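H/ACA ribonucleoprotein complex non-core subunit NAF1 (Saccharomyces cerevisiae, PDB 2V3M) binds RNA and is required for maturation of box H/ACA snoRNPs, joining the assembling particle through its GAR1-like central domain before GAR1 replaces it. Local coordinates at residues F63-E66 and L70-M73. Sequence-based numbering, arbitrary orientation.
Sequences FCLE and LIGM
I71 sends its longer branch toward L65, where the two CD1 methyls lie 3.5 Å apart and the side chains cross at about a right angle. That reach follows from the torsions of I71: CG1 stands anti to the carbonyl carbon (chi1 -63°) and CD1 continues the chain fully extended, passing CA of C64 on the way. Nearer the backbone, CB of I71 packs 4.0 Å from CB of F63, and I44 and I46 of strand 43-48 touch the same isoleucine. Cutting I71 back to an alanine here is likely to open a gap beside L65, whose CD1 methyl would lose its nearest apolar neighbour across the hairpin. The backbone evidence centres on O of F63, which takes a bond from N of I71 at 2.8 Å and a weak one from N of G72 at 3.3 Å. N of F63 returns a bond to O of G72 (2.9 Å, 168° at the hydrogen), and the same oxygen sits at the edge of the F63 ring, 3.5 Å from CD1. C64 and L70, a non-hydrogen-bonded antiparallel pair with CA atoms 4.3 Å apart, turn their side chains to the face opposite F63, where C64 packs against F110 and V112 of strand 108-112. At the backbone angles of G72 a side chain would collide with the carbonyl oxygen of I71, which explains a residue without CB there. Two residues, I71 and G72, facing the single F63 define a classic beta bulge, here within the 62-65/70-73 antiparallel hairpin of the GAR1-like beta domain.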
ATOM      1  N   PHE A  63      -6.956 -13.461   6.607  1.00 29.09           N
ATOM      2  CA  PHE A  63      -7.714 -12.934   5.502  1.00 28.42           C
ATOM      3  C   PHE A  63      -7.806 -13.970   4.394  1.00 28.30           C
ATOM      4  O   PHE A  63      -6.846 -14.730   4.191  1.00 28.93           O
ATOM      5  CB  PHE A  63      -6.990 -11.717   5.018  1.00 28.23           C
ATOM      6  CG  PHE A  63      -6.989 -10.610   5.995  1.00 29.29           C
ATOM      7  CD1 PHE A  63      -6.045 -10.569   7.007  1.00 30.34           C
ATOM      8  CD2 PHE A  63      -7.889  -9.549   5.894  1.00 29.56           C
ATOM      9  CE1 PHE A  63      -6.042  -9.484   7.924  1.00 31.66           C
ATOM     10  CE2 PHE A  63      -7.886  -8.500   6.796  1.00 28.81           C
ATOM     11  CZ  PHE A  63      -6.991  -8.467   7.803  1.00 30.24           C
ATOM     12  N   CYS A  64      -8.924 -13.958   3.674  1.00 27.26           N
ATOM     13  CA  CYS A  64      -9.142 -14.786   2.462  1.00 27.00           C
ATOM     14  C   CYS A  64     -10.077 -14.086   1.489  1.00 26.60           C
ATOM     15  O   CYS A  64     -10.666 -13.116   1.853  1.00 26.86           O
ATOM     16  CB  CYS A  64      -9.779 -16.120   2.837  1.00 26.84           C
ATOM     17  SG  CYS A  64     -11.435 -16.000   3.720  1.00 26.95           S
ATOM     18  N   LEU A  65     -10.198 -14.584   0.278  1.00 25.97           N
ATOM     19  CA  LEU A  65     -11.124 -14.058  -0.668  1.00 25.89           C
ATOM     20  C   LEU A  65     -12.440 -14.753  -0.374  1.00 25.68           C
ATOM     21  O   LEU A  65     -12.456 -15.581   0.485  1.00 27.26           O
ATOM     22  CB  LEU A  65     -10.585 -14.331  -2.084  1.00 25.72           C
ATOM     23  CG  LEU A  65      -9.597 -13.282  -2.660  1.00 25.94           C
ATOM     24  CD1 LEU A  65      -9.276 -12.157  -1.727  1.00 22.11           C
ATOM     25  CD2 LEU A  65      -8.375 -13.941  -3.154  1.00 28.03           C
ATOM     26  N   GLU A  66     -13.514 -14.436  -1.082  1.00 25.32           N
ATOM     27  CA  GLU A  66     -14.792 -15.160  -1.012  1.00 24.05           C
ATOM     28  C   GLU A  66     -14.680 -16.604  -1.379  1.00 23.87           C
ATOM     29  O   GLU A  66     -15.482 -17.409  -0.952  1.00 23.57           O
ATOM     30  CB  GLU A  66     -15.797 -14.501  -1.928  1.00 23.71           C
ATOM     31  CG  GLU A  66     -17.180 -14.714  -1.528  1.00 24.90           C
ATOM     32  CD  GLU A  66     -18.137 -13.785  -2.231  1.00 26.36           C
ATOM     33  OE1 GLU A  66     -19.277 -13.717  -1.803  1.00 25.52           O
ATOM     34  OE2 GLU A  66     -17.751 -13.106  -3.207  1.00 30.42           O
ATOM     35  N   LEU A  70      -6.804 -18.365   0.560  1.00 28.87           N
ATOM     36  CA  LEU A  70      -6.174 -17.810   1.713  1.00 29.84           C
ATOM     37  C   LEU A  70      -5.157 -16.711   1.358  1.00 30.60           C
ATOM     38  O   LEU A  70      -4.202 -17.012   0.586  1.00 31.81           O
ATOM     39  CB  LEU A  70      -5.458 -18.930   2.402  1.00 29.91           C
ATOM     40  CG  LEU A  70      -4.289 -18.419   3.290  1.00 32.67           C
ATOM     41  CD1 LEU A  70      -4.868 -18.030   4.629  1.00 34.09           C
ATOM     42  CD2 LEU A  70      -3.040 -19.392   3.520  1.00 31.89           C
ATOM     43  N   ILE A  71      -5.328 -15.490   1.929  1.00 30.01           N
ATOM     44  CA  ILE A  71      -4.399 -14.422   1.701  1.00 29.63           C
ATOM     45  C   ILE A  71      -3.223 -14.465   2.679  1.00 29.79           C
ATOM     46  O   ILE A  71      -2.042 -14.662   2.370  1.00 29.94           O
ATOM     47  CB  ILE A  71      -5.020 -13.118   1.808  1.00 29.97           C
ATOM     48  CG1 ILE A  71      -6.097 -12.967   0.701  1.00 29.93           C
ATOM     49  CG2 ILE A  71      -3.856 -12.089   1.727  1.00 27.76           C
ATOM     50  CD1 ILE A  71      -6.787 -11.655   0.688  1.00 28.02           C
ATOM     51  N   GLY A  72      -3.557 -14.324   3.925  1.00 30.06           N
ATOM     52  CA  GLY A  72      -2.515 -14.532   4.943  1.00 29.06           C
ATOM     53  C   GLY A  72      -2.865 -13.742   6.211  1.00 29.40           C
ATOM     54  O   GLY A  72      -4.022 -13.395   6.534  1.00 29.54           O
HETATM   55  N   MSE A  73      -1.851 -13.487   7.007  1.00 29.51           N
HETATM   56  CA  MSE A  73      -2.131 -13.086   8.379  1.00 28.03           C
HETATM   57  C   MSE A  73      -1.812 -11.647   8.538  1.00 28.32           C
HETATM   58  O   MSE A  73      -0.872 -11.121   7.905  1.00 28.87           O
HETATM   59  CB  MSE A  73      -1.191 -13.748   9.240  1.00 27.05           C
HETATM   60  CG  MSE A  73      -1.716 -13.799  10.561  1.00 28.15           C
HETATM   61 SE   MSE A  73      -1.736 -15.662  10.290  0.50 30.02          SE
HETATM   62  CE  MSE A  73      -1.138 -16.477  11.869  1.00 26.36           C
TER